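Local atomic coordinates of alpha-1,4-endofucoidanase (Mariniflexile fucanivorans, PDB entry 6DLH), a protein that hydrolyses alpha-1,4-linked fucoidan in endo fashion as a glycoside hydrolase of family 107, its calcium-binding catalytic domain followed by probable immunoglobulin-like domains. Residues 70-73 against 74-77. Residues are numbered along the deposited sequence; the frame is centred on the assembly and turned at random.
Sequences TQIK and DIRT. With CA (calcium ion), chain H.
Ile72 and Ile75 close a type I beta turn that takes the chain off helix 66-71, with Ile75 N donating to Ile72 O at 2.9 Å. The turn lies in the loop that runs from this helix to strand 80-84, a strand of the parallel sheet of the catalytic domain; a helix leading by a loop into a parallel strand is consistent with the barrel expected from the family's similarity to GH29. A water fills in beside the turn, donating a hydrogen bond to Gln71 O (2.7 Å) and accepting one from Asp74 N (2.9 Å), and so links the last helical residue to the turn.

The two isoleucines add an apolar contact to this backbone bond. Ile75 CD1 lies 3.7 Å from Ile72 CB and also meets CG2, the two side chains crossing at a slant. In Ile75, chi1 (-51°) sets CG1 beside the backbone N, on the Ile72 side, and the extended chi2 then carries CD1 onward over Ile72. Both residues are buried, with helix 399-415 packing on Ile75.

Arg76 folds back toward the turn, its chain bent at chi2 (-82°) and chi3 (87°), and offers one edge of the guanidinium to Lys73 O. NH2 donates to that oxygen at 3.0 Å, in the carbonyl plane and on a lone pair; NE adds a weak bond to the same atom. NH1 turns to Val447 O, while Asp409 accepts from both Arg76 N and Thr77 OG1.

Thr77, in the loop ahead of strand 80-84, binds the calcium ion through its carbonyl O at 2.4 Å, alongside four waters and Asp79. Just before this site, the Arg76 guanidinium is fixed in rotation by carbonyl oxygens, whose partial negative charge probably helps to stabilise its positive charge.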
# COMPACT_ATOMS: atom_id res chain seq x y z
N THR A 70 -7.19 -4.04 -12.14
CA THR A 70 -8.04 -3.86 -13.32
C THR A 70 -7.17 -3.57 -14.54
O THR A 70 -7.35 -4.18 -15.59
CB THR A 70 -9.08 -2.75 -13.13
OG1 THR A 70 -10.00 -3.24 -12.16
CG2 THR A 70 -9.82 -2.37 -14.40
N GLN A 71 -6.22 -2.64 -14.37
CA GLN A 71 -5.35 -2.22 -15.45
C GLN A 71 -4.54 -3.39 -16.01
O GLN A 71 -4.22 -3.38 -17.20
CB GLN A 71 -4.43 -1.08 -14.99
CG GLN A 71 -3.67 -0.40 -16.12
CD GLN A 71 -2.58 0.49 -15.59
OE1 GLN A 71 -1.97 0.22 -14.55
NE2 GLN A 71 -2.30 1.57 -16.31
N ILE A 72 -4.20 -4.39 -15.19
CA ILE A 72 -3.29 -5.43 -15.64
C ILE A 72 -4.03 -6.73 -15.92
O ILE A 72 -3.41 -7.80 -15.99
CB ILE A 72 -2.10 -5.61 -14.66
CG1 ILE A 72 -2.54 -6.12 -13.29
CG2 ILE A 72 -1.27 -4.33 -14.57
CD1 ILE A 72 -1.47 -6.88 -12.55
N LYS A 73 -5.35 -6.63 -16.14
CA LYS A 73 -6.21 -7.79 -16.37
C LYS A 73 -5.67 -8.63 -17.52
O LYS A 73 -5.73 -9.85 -17.47
CB LYS A 73 -7.63 -7.36 -16.73
CG LYS A 73 -8.63 -7.34 -15.58
CD LYS A 73 -9.99 -6.77 -15.98
CE LYS A 73 -10.87 -7.79 -16.67
NZ LYS A 73 -11.47 -8.74 -15.70
N ASP A 74 -5.12 -7.97 -18.54
CA ASP A 74 -4.71 -8.62 -19.78
C ASP A 74 -3.32 -9.25 -19.65
O ASP A 74 -2.86 -9.91 -20.58
CB ASP A 74 -4.82 -7.66 -20.97
CG ASP A 74 -4.89 -8.36 -22.31
OD1 ASP A 74 -5.37 -9.50 -22.36
OD2 ASP A 74 -4.46 -7.75 -23.31
N ILE A 75 -2.65 -9.08 -18.50
CA ILE A 75 -1.34 -9.67 -18.29
C ILE A 75 -1.48 -11.04 -17.64
O ILE A 75 -1.74 -11.15 -16.44
CB ILE A 75 -0.42 -8.73 -17.48
CG1 ILE A 75 -0.38 -7.32 -18.07
CG2 ILE A 75 0.97 -9.35 -17.40
CD1 ILE A 75 0.42 -6.31 -17.27
N ARG A 76 -1.27 -12.10 -18.42
CA ARG A 76 -1.69 -13.43 -17.99
C ARG A 76 -0.53 -14.24 -17.42
O ARG A 76 -0.79 -15.24 -16.76
CB ARG A 76 -2.39 -14.16 -19.14
CG ARG A 76 -3.60 -13.40 -19.69
CD ARG A 76 -4.81 -13.66 -18.80
NE ARG A 76 -4.97 -12.79 -17.65
CZ ARG A 76 -5.57 -13.13 -16.52
NH1 ARG A 76 -5.83 -14.39 -16.23
NH2 ARG A 76 -5.90 -12.19 -15.65
N THR A 77 0.73 -13.82 -17.68
CA THR A 77 1.89 -14.62 -17.31
C THR A 77 2.59 -14.10 -16.06
O THR A 77 3.49 -14.77 -15.54
CB THR A 77 2.92 -14.79 -18.45
OG1 THR A 77 3.41 -13.51 -18.85
CG2 THR A 77 2.35 -15.55 -19.63
CA CA H . 4.41 -16.92 -15.02
O HOH W 1 -4.47 -5.20 -19.13
O HOH W 2 6.49 -16.21 -16.09
O HOH W 3 4.44 -17.71 -17.50
O HOH W 4 2.29 -17.95 -15.14
O HOH W 5 5.61 -18.79 -14.47